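Local structure of post-proline cleaving enzyme (Rickettsia typhi, 4HVT) at residues Trp526-Ser529 against Ala530-Ile533; Lys534-Thr537 against Ala538-Asp541; Ser546-Leu549 against Ile550-Asn553; Leu621-Lys624 against Lys625-Pro628. The protein probably acts as a serine-type oligopeptidase that cuts peptide bonds after proline, with a beta-propeller domain joined to an alpha/beta-hydrolase domain. All coordinates share one frame; numbering follows the deposited sequence.

Interaction 1: Trp526-Ser529 against Ala530-Ile533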
loop_
_atom_site.group_PDB
_atom_site.type_symbol
_atom_site.label_atom_id
_atom_site.label_comp_id
_atom_site.label_asym_id
_atom_site.label_seq_id
_atom_site.Cartn_x
_atom_site.Cartn_y
_atom_site.Cartn_z
ATOM N N TRP A 526 -15.837 -10.991 -1.718
ATOM C CA TRP A 526 -15.017 -11.299 -0.545
ATOM C C TRP A 526 -14.894 -10.082 0.355
ATOM O O TRP A 526 -14.956 -10.196 1.575
ATOM C CB TRP A 526 -13.623 -11.785 -0.983
ATOM C CG TRP A 526 -12.842 -12.575 0.029
ATOM C CD1 TRP A 526 -11.677 -12.223 0.610
ATOM C CD2 TRP A 526 -13.170 -13.846 0.539
ATOM N NE1 TRP A 526 -11.252 -13.192 1.463
ATOM C CE2 TRP A 526 -12.163 -14.205 1.455
ATOM C CE3 TRP A 526 -14.231 -14.735 0.314
ATOM C CZ2 TRP A 526 -12.153 -15.436 2.106
ATOM C CZ3 TRP A 526 -14.240 -15.940 1.000
ATOM C CH2 TRP A 526 -13.210 -16.275 1.884
ATOM N N HIS A 527 -14.855 -8.904 -0.268
ATOM C CA HIS A 527 -14.818 -7.623 0.434
ATOM C C HIS A 527 -16.181 -7.269 1.032
ATOM O O HIS A 527 -16.320 -6.971 2.245
ATOM C CB HIS A 527 -14.344 -6.540 -0.524
ATOM C CG HIS A 527 -14.465 -5.161 0.039
ATOM N ND1 HIS A 527 -15.011 -4.127 -0.678
ATOM C CD2 HIS A 527 -14.205 -4.658 1.281
ATOM C CE1 HIS A 527 -15.097 -3.054 0.098
ATOM N NE2 HIS A 527 -14.585 -3.337 1.276
ATOM N N LYS A 528 -17.175 -7.261 0.162
ATOM C CA LYS A 528 -18.549 -6.828 0.523
ATOM C C LYS A 528 -19.094 -7.656 1.679
ATOM O O LYS A 528 -19.876 -7.130 2.500
ATOM C CB LYS A 528 -19.456 -6.943 -0.711
ATOM C CG LYS A 528 -19.201 -5.854 -1.741
ATOM C CD LYS A 528 -19.969 -6.110 -3.036
ATOM C CE LYS A 528 -19.393 -5.350 -4.223
ATOM N NZ LYS A 528 -20.380 -5.324 -5.349
ATOM N N SER A 529 -18.674 -8.929 1.772
ATOM C CA SER A 529 -19.079 -9.817 2.841
ATOM C C SER A 529 -18.763 -9.356 4.273
ATOM O O SER A 529 -19.397 -9.849 5.223
ATOM C CB SER A 529 -18.433 -11.206 2.637
ATOM O OG SER A 529 -19.191 -11.832 1.591
ATOM N N ALA A 530 -17.757 -8.504 4.422
ATOM C CA ALA A 530 -17.329 -7.941 5.705
ATOM C C ALA A 530 -17.253 -6.425 5.693
ATOM O O ALA A 530 -16.619 -5.812 6.550
ATOM C CB ALA A 530 -16.018 -8.560 6.160
ATOM N N GLN A 531 -17.969 -5.825 4.748
ATOM C CA GLN A 531 -17.989 -4.376 4.615
ATOM C C GLN A 531 -19.046 -3.718 5.516
ATOM O O GLN A 531 -20.117 -4.261 5.764
ATOM C CB GLN A 531 -18.214 -4.005 3.156
ATOM C CG GLN A 531 -18.003 -2.554 2.843
ATOM C CD GLN A 531 -18.240 -2.249 1.369
ATOM O OE1 GLN A 531 -18.476 -3.153 0.550
ATOM N NE2 GLN A 531 -18.270 -0.948 1.031
ATOM N N GLY A 532 -18.745 -2.522 6.009
ATOM C CA GLY A 532 -19.729 -1.772 6.760
ATOM C C GLY A 532 -20.144 -2.475 8.052
ATOM O O GLY A 532 -19.297 -2.927 8.816
ATOM N N ILE A 533 -21.427 -2.649 8.220
ATOM C CA ILE A 533 -21.984 -3.264 9.430
ATOM C C ILE A 533 -21.754 -4.783 9.439
ATOM O O ILE A 533 -22.121 -5.423 10.390
ATOM C CB ILE A 533 -23.498 -2.987 9.615
ATOM C CG1 ILE A 533 -24.377 -3.484 8.465
ATOM C CG2 ILE A 533 -23.780 -1.503 9.799
ATOM C CD1 ILE A 533 -25.890 -3.323 8.714
#

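Interaction 2: Lys534-Thr537 against Ala538-Asp541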
loop_
_atom_site.group_PDB
_atom_site.type_symbol
_atom_site.label_atom_id
_atom_site.label_comp_id
_atom_site.label_asym_id
_atom_site.label_seq_id
_atom_site.Cartn_x
_atom_site.Cartn_y
_atom_site.Cartn_z
ATOM N N LYS A 534 -21.209 -5.339 8.344
ATOM C CA LYS A 534 -20.852 -6.761 8.314
ATOM C C LYS A 534 -19.417 -6.990 8.763
ATOM O O LYS A 534 -18.891 -8.095 8.631
ATOM C CB LYS A 534 -21.036 -7.324 6.916
ATOM C CG LYS A 534 -22.453 -7.354 6.426
ATOM C CD LYS A 534 -22.534 -7.784 4.975
ATOM C CE LYS A 534 -23.972 -7.782 4.524
ATOM N NZ LYS A 534 -24.064 -8.634 3.310
ATOM N N ARG A 535 -18.798 -5.982 9.355
ATOM C CA ARG A 535 -17.372 -6.131 9.711
ATOM C C ARG A 535 -17.080 -7.325 10.621
ATOM O O ARG A 535 -15.983 -7.923 10.549
ATOM C CB ARG A 535 -16.781 -4.866 10.363
ATOM C CG ARG A 535 -15.808 -4.083 9.472
ATOM C CD ARG A 535 -14.561 -4.898 9.159
ATOM N NE ARG A 535 -13.476 -4.083 8.586
ATOM C CZ ARG A 535 -13.419 -3.698 7.310
ATOM N NH1 ARG A 535 -14.355 -4.045 6.455
ATOM N NH2 ARG A 535 -12.416 -2.930 6.928
ATOM N N GLN A 536 -18.026 -7.649 11.500
ATOM C CA GLN A 536 -17.809 -8.812 12.366
ATOM C C GLN A 536 -17.467 -10.106 11.638
ATOM O O GLN A 536 -16.806 -10.994 12.224
ATOM C CB GLN A 536 -19.027 -8.997 13.283
ATOM C CG GLN A 536 -18.832 -10.070 14.317
ATOM C CD GLN A 536 -17.795 -9.680 15.381
ATOM O OE1 GLN A 536 -17.757 -8.566 15.853
ATOM N NE2 GLN A 536 -16.933 -10.620 15.747
ATOM N N THR A 537 -17.853 -10.227 10.365
ATOM C CA THR A 537 -17.511 -11.375 9.563
ATOM C C THR A 537 -15.959 -11.484 9.401
ATOM O O THR A 537 -15.398 -12.573 9.569
ATOM C CB THR A 537 -18.261 -11.335 8.214
ATOM O OG1 THR A 537 -19.649 -11.569 8.435
ATOM C CG2 THR A 537 -17.710 -12.392 7.208
ATOM N N ALA A 538 -15.282 -10.373 9.164
ATOM C CA ALA A 538 -13.825 -10.375 9.061
ATOM C C ALA A 538 -13.215 -10.884 10.359
ATOM O O ALA A 538 -12.311 -11.717 10.352
ATOM C CB ALA A 538 -13.290 -8.975 8.743
ATOM N N PHE A 539 -13.719 -10.383 11.470
ATOM C CA PHE A 539 -13.171 -10.698 12.752
ATOM C C PHE A 539 -13.377 -12.198 13.077
ATOM O O PHE A 539 -12.476 -12.846 13.549
ATOM C CB PHE A 539 -13.748 -9.812 13.848
ATOM C CG PHE A 539 -13.760 -8.303 13.521
ATOM C CD1 PHE A 539 -12.718 -7.679 12.839
ATOM C CD2 PHE A 539 -14.798 -7.500 13.952
ATOM C CE1 PHE A 539 -12.727 -6.324 12.537
ATOM C CE2 PHE A 539 -14.793 -6.144 13.669
ATOM C CZ PHE A 539 -13.756 -5.556 12.965
ATOM N N ASN A 540 -14.567 -12.713 12.762
ATOM C CA ASN A 540 -14.874 -14.122 12.942
ATOM C C ASN A 540 -13.927 -14.990 12.118
ATOM O O ASN A 540 -13.468 -16.018 12.606
ATOM C CB ASN A 540 -16.304 -14.426 12.526
ATOM C CG ASN A 540 -17.322 -13.843 13.485
ATOM O OD1 ASN A 540 -16.996 -13.444 14.604
ATOM N ND2 ASN A 540 -18.567 -13.829 13.059
ATOM N N ASP A 541 -13.618 -14.562 10.894
ATOM C CA ASP A 541 -12.674 -15.312 10.040
ATOM C C ASP A 541 -11.325 -15.418 10.723
ATOM O O ASP A 541 -10.666 -16.438 10.710
ATOM C CB ASP A 541 -12.510 -14.631 8.703
ATOM C CG ASP A 541 -13.732 -14.792 7.815
ATOM O OD1 ASP A 541 -14.625 -15.547 8.223
ATOM O OD2 ASP A 541 -13.810 -14.143 6.727
#

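Interaction 3: Ser546-Leu549 against Ile550-Asn553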
loop_
_atom_site.group_PDB
_atom_site.type_symbol
_atom_site.label_atom_id
_atom_site.label_comp_id
_atom_site.label_asym_id
_atom_site.label_seq_id
_atom_site.Cartn_x
_atom_site.Cartn_y
_atom_site.Cartn_z
ATOM N N SER A 546 -7.296 -18.530 14.076
ATOM C CA SER A 546 -6.605 -18.575 15.373
ATOM C C SER A 546 -6.913 -19.926 16.070
ATOM O O SER A 546 -6.017 -20.638 16.523
ATOM C CB SER A 546 -7.023 -17.374 16.247
ATOM O OG SER A 546 -6.632 -16.125 15.677
ATOM N N GLU A 547 -8.185 -20.282 16.116
ATOM C CA GLU A 547 -8.636 -21.509 16.793
ATOM C C GLU A 547 -8.118 -22.737 16.112
ATOM O O GLU A 547 -7.814 -23.742 16.794
ATOM C CB GLU A 547 -10.162 -21.556 16.811
ATOM C CG GLU A 547 -10.736 -20.534 17.766
ATOM C CD GLU A 547 -12.236 -20.459 17.747
ATOM O OE1 GLU A 547 -12.858 -20.602 16.674
ATOM O OE2 GLU A 547 -12.798 -20.181 18.831
ATOM N N GLU A 548 -8.014 -22.687 14.792
ATOM C CA GLU A 548 -7.524 -23.819 14.057
ATOM C C GLU A 548 -6.034 -24.044 14.327
ATOM O O GLU A 548 -5.587 -25.197 14.411
ATOM C CB GLU A 548 -7.846 -23.686 12.566
ATOM C CG GLU A 548 -7.422 -24.870 11.741
ATOM C CD GLU A 548 -8.318 -26.087 11.922
ATOM O OE1 GLU A 548 -9.164 -26.157 12.870
ATOM O OE2 GLU A 548 -8.181 -27.005 11.108
ATOM N N LEU A 549 -5.266 -22.966 14.479
ATOM C CA LEU A 549 -3.839 -23.107 14.815
ATOM C C LEU A 549 -3.637 -23.800 16.170
ATOM O O LEU A 549 -2.698 -24.594 16.375
ATOM C CB LEU A 549 -3.172 -21.721 14.857
ATOM C CG LEU A 549 -3.135 -20.938 13.549
ATOM C CD1 LEU A 549 -2.623 -19.554 13.837
ATOM C CD2 LEU A 549 -2.233 -21.660 12.553
ATOM N N ILE A 550 -4.530 -23.464 17.077
ATOM C CA ILE A 550 -4.508 -24.045 18.414
ATOM C C ILE A 550 -4.992 -25.490 18.333
ATOM O O ILE A 550 -4.416 -26.357 18.980
ATOM C CB ILE A 550 -5.343 -23.160 19.378
ATOM C CG1 ILE A 550 -4.586 -21.847 19.618
ATOM C CG2 ILE A 550 -5.627 -23.884 20.697
ATOM C CD1 ILE A 550 -5.423 -20.695 20.156
ATOM N N LYS A 551 -6.059 -25.771 17.588
ATOM C CA LYS A 551 -6.613 -27.160 17.544
ATOM C C LYS A 551 -5.578 -28.143 16.976
ATOM O O LYS A 551 -5.442 -29.284 17.441
ATOM C CB LYS A 551 -7.900 -27.170 16.693
ATOM C CG LYS A 551 -8.724 -28.460 16.681
ATOM C CD LYS A 551 -10.169 -28.157 16.229
ATOM C CE LYS A 551 -11.058 -29.413 16.171
ATOM N NZ LYS A 551 -11.194 -30.074 17.474
ATOM N N GLN A 552 -4.843 -27.681 15.979
ATOM C CA GLN A 552 -3.826 -28.503 15.355
ATOM C C GLN A 552 -2.509 -28.556 16.083
ATOM O O GLN A 552 -1.573 -29.105 15.534
ATOM C CB GLN A 552 -3.544 -28.004 13.978
ATOM C CG GLN A 552 -4.771 -28.149 13.157
ATOM C CD GLN A 552 -4.442 -28.073 11.725
ATOM O OE1 GLN A 552 -3.616 -27.264 11.309
ATOM N NE2 GLN A 552 -5.086 -28.918 10.937
ATOM N N ASN A 553 -2.450 -28.002 17.293
ATOM C CA ASN A 553 -1.247 -27.949 18.093
ATOM C C ASN A 553 -0.007 -27.377 17.438
ATOM O O ASN A 553 1.134 -27.777 17.720
ATOM C CB ASN A 553 -0.952 -29.330 18.704
ATOM C CG ASN A 553 -1.837 -29.588 19.903
ATOM O OD1 ASN A 553 -1.616 -29.036 20.993
ATOM N ND2 ASN A 553 -2.874 -30.390 19.703
#

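Interaction 4: Leu621-Lys624 against Lys625-Pro628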
loop_
_atom_site.group_PDB
_atom_site.type_symbol
_atom_site.label_atom_id
_atom_site.label_comp_id
_atom_site.label_asym_id
_atom_site.label_seq_id
_atom_site.Cartn_x
_atom_site.Cartn_y
_atom_site.Cartn_z
ATOM N N LEU A 621 -25.088 1.360 16.118
ATOM C CA LEU A 621 -25.409 0.220 16.931
ATOM C C LEU A 621 -24.522 -0.971 16.632
ATOM O O LEU A 621 -24.074 -1.650 17.566
ATOM C CB LEU A 621 -26.889 -0.182 16.778
ATOM C CG LEU A 621 -27.891 0.626 17.526
ATOM C CD1 LEU A 621 -29.300 0.259 17.087
ATOM C CD2 LEU A 621 -27.733 0.408 19.030
ATOM N N HIS A 622 -24.239 -1.212 15.348
ATOM C CA HIS A 622 -23.355 -2.311 14.933
ATOM C C HIS A 622 -21.932 -1.981 15.276
ATOM O O HIS A 622 -21.185 -2.827 15.744
ATOM C CB HIS A 622 -23.526 -2.608 13.435
ATOM C CG HIS A 622 -24.823 -3.260 13.103
ATOM N ND1 HIS A 622 -25.008 -4.630 13.170
ATOM C CD2 HIS A 622 -26.029 -2.727 12.795
ATOM C CE1 HIS A 622 -26.273 -4.908 12.903
ATOM N NE2 HIS A 622 -26.901 -3.773 12.639
ATOM N N ILE A 623 -21.514 -0.745 15.048
ATOM C CA ILE A 623 -20.130 -0.386 15.294
ATOM C C ILE A 623 -19.813 -0.542 16.789
ATOM O O ILE A 623 -18.796 -1.047 17.187
ATOM C CB ILE A 623 -19.850 1.061 14.811
ATOM C CG1 ILE A 623 -19.736 1.138 13.300
ATOM C CG2 ILE A 623 -18.611 1.625 15.493
ATOM C CD1 ILE A 623 -19.708 2.574 12.831
ATOM N N LYS A 624 -20.712 -0.076 17.662
ATOM C CA LYS A 624 -20.490 -0.201 19.092
ATOM C C LYS A 624 -20.380 -1.632 19.576
ATOM O O LYS A 624 -19.819 -1.818 20.607
ATOM C CB LYS A 624 -21.625 0.506 19.888
ATOM C CG LYS A 624 -21.512 2.024 19.805
ATOM C CD LYS A 624 -22.764 2.767 20.287
ATOM C CE LYS A 624 -23.008 2.598 21.748
ATOM N NZ LYS A 624 -24.187 3.408 22.177
ATOM N N LYS A 625 -20.925 -2.625 18.883
ATOM C CA LYS A 625 -20.768 -4.000 19.320
ATOM C C LYS A 625 -19.298 -4.472 19.289
ATOM O O LYS A 625 -18.910 -5.384 20.064
ATOM C CB LYS A 625 -21.617 -4.972 18.518
ATOM C CG LYS A 625 -23.108 -4.816 18.701
ATOM C CD LYS A 625 -23.832 -5.744 17.744
ATOM C CE LYS A 625 -25.278 -5.310 17.515
ATOM N NZ LYS A 625 -25.853 -6.170 16.430
ATOM N N TYR A 626 -18.497 -3.882 18.402
ATOM C CA TYR A 626 -17.116 -4.298 18.264
ATOM C C TYR A 626 -16.102 -3.259 18.609
ATOM O O TYR A 626 -14.930 -3.637 18.884
ATOM C CB TYR A 626 -16.804 -4.881 16.884
ATOM C CG TYR A 626 -16.787 -3.888 15.737
ATOM C CD1 TYR A 626 -15.721 -3.033 15.566
ATOM C CD2 TYR A 626 -17.823 -3.850 14.803
ATOM C CE1 TYR A 626 -15.677 -2.135 14.506
ATOM C CE2 TYR A 626 -17.788 -2.943 13.743
ATOM C CZ TYR A 626 -16.697 -2.125 13.572
ATOM O OH TYR A 626 -16.715 -1.245 12.489
ATOM N N ALA A 627 -16.485 -1.979 18.596
ATOM C CA ALA A 627 -15.512 -0.907 18.739
ATOM C C ALA A 627 -14.698 -1.149 20.023
ATOM O O ALA A 627 -15.289 -1.266 21.069
ATOM C CB ALA A 627 -16.212 0.447 18.766
ATOM N N PRO A 628 -13.354 -1.234 19.924
ATOM C CA PRO A 628 -12.594 -1.636 21.150
ATOM C C PRO A 628 -12.801 -0.708 22.326
ATOM O O PRO A 628 -12.915 -1.188 23.477
ATOM C CB PRO A 628 -11.121 -1.647 20.678
ATOM C CG PRO A 628 -11.202 -1.785 19.220
ATOM C CD PRO A 628 -12.509 -1.153 18.736
HETATM O O HOH W 1 -23.656 -6.745 14.470
#

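Interaction 1: Trp526-Ser529 against Ala530-Ile533
The carbonyl oxygen H527 O takes the amide of A530, with A530 N 3.0 Å from H527 O. This bond lies where helix 524-528 gives way to the loop. K528 to Q531 form a type I beta turn, closed by its own weak bond, with Q531 N 3.2 Å from K528 O. The turn belongs to the alpha/beta-hydrolase domain of this prolyl oligopeptidase relative, on the way to helix 536-551.

Q531 CB lies over one face of the H527 ring. CG of Q531 is anti to its backbone N (chi1 -169°) and the chain runs on extended. This sets the amide off-centre, beside CE1, with the two planes 20° apart. Q531 CD is 3.5 Å from H527 CE1.

Both polar groups are anchored outside the turn. H527 NE2 bonds to E610 OE1 and H527 ND1 to R307 NH1. Q531 NE2 bonds to T609 O, and Q531 OE1 makes a weak hydrogen bond with R307 NH2. These bonds should fix the rotation of the ring and the amide. K528 runs beside Q531 in the same direction, and its NZ bonds to R307 O. At the contact itself, the aliphatic K528 CG rests 3.6 Å from Q531 OE1.

Interaction 2: Lys534-Thr537 against Ala538-Asp541
The amide of Q536 reaches one turn ahead to N540. Q536 NE2 is 3.0 Å from N540 OD1, and the N-H points almost straight at the oxygen (176°). The acceptor lies in the amide plane of Q536. The donor, however, sits above the carbonyl plane of N540, off its lone pairs. CG of Q536 is anti to the backbone N (chi1 -173°), and a bend at chi2 (69°) turns NE2 forward along the helix, toward N540. The other end of this amide is also held, because Q536 OE1 accepts from Q578 NE2.

The backbone bonds belong to the first turns of helix 536-551, one of the helices of the alpha/beta-hydrolase fold. N540 N is 2.9 Å from Q536 O, and D541 N is 3.0 Å from T537 O. R535 O accepts weak hydrogen bonds from A538 N and F539 N. The same oxygen lies 3.6 Å above the centre of the F539 ring. R535 CD approaches that ring at 3.9 Å from F539 CZ, with the guanidinium plane nearly perpendicular to it.

The charged groups find partners outside the helix start. R535 NH1 bonds to A530 O, and R535 NH2 forms a salt bridge with E610 and a hydrogen bond with N567. D541 OD2 is bridged to R517, while D541 OD1 bonds to S456 OG.

Interaction 3: Ser546-Leu549 against Ile550-Asn553
Beyond L549 the helix 536-551 ends in a Schellman motif, with N553 (phi 52°) as its C-prime residue. I554 N bonds to L549 O, and N553 N lies 3.1 Å from I550 O. Q552 is the first residue to leave helical angles, yet its amide still makes a helical bond, with Q552 N 3.0 Å from E548 O. One residue earlier, K551 N is 2.8 Å from E547 O.

The side chains of E548 and Q552 meet more loosely across the last turn. E548 is bent at chi2 (75°), which swings its carboxylate toward the helix end. E548 OE2 is 3.6 Å from Q552 NE2, with the two flat groups 30° apart. The other oxygen, E548 OE1, lies 4.0 Å from K551 CD, so it meets the aliphatic part of the lysine. The lysine's NZ stays 6.4 Å from E548 OE1, too far for a salt bridge.

E547 OE2 forms a salt bridge with R579 NH2. L549 packs on I554 and T555 of the following loop, and I550 on P557. E548, L549 and Q552 all rest on Y464 of strand 461-469.

Interaction 4: Leu621-Lys624 against Lys625-Pro628
I623 O takes two amides at the C-terminal end of helix 617-626, part of the alpha/beta-hydrolase domain. A627 N is 2.9 Å from I623 O and nearly in line with its C=O bond. Y626 N is 3.1 Å from the same oxygen but stands above the carbonyl plane.

This is the tightly packed side. Y626 CG sits between the backbone N and the carbonyl carbon (chi1 71°), which turns the ring back over the preceding turn. I623 O then lies 3.7 Å above the ring centre. Beyond it, I623 CG1 is 3.9 Å from Y626 OH, and I623 CG2 is 4.2 Å from A627 CB. The ring also meets F539 edge-to-face and packs on V574. P628 continues the packing onto helix 567-578, at S573 and T577.

Away from Y626 the contact is looser. K624 and K625 are exposed and splay apart. K625 stretches out alongside H622 in the same direction, its CG 3.5 Å from L621 O. The backbones of H622 and K625 are bonded, K625 N to H622 O. Their side-chain ends, ND1 and NZ, meet through a water. It accepts from K625 NZ at 3.0 Å and lies 2.8 Å from H622 ND1.

Overall arrangement
Interactions 1, 2 and 3 follow one another along the chain: the turn after helix 524-528, then the start and the end of helix 536-551. Interaction 4 comes later, at the end of helix 617-626. Interactions 1 and 2 have centres about 8 Å apart and touch. Interaction 4 meets both, I533 against H622 and F539 with Q536 against Y626. Its centre is about 12 Å from that of interaction 2. Interaction 3 touches none of the others and lies about 18 Å from interaction 2, centre to centre. All four belong to the alpha/beta-hydrolase domain. E610 links H527 and R535. R535 also bonds N567, beside the probable nucleophile S566, which may tie these helix ends to the active site.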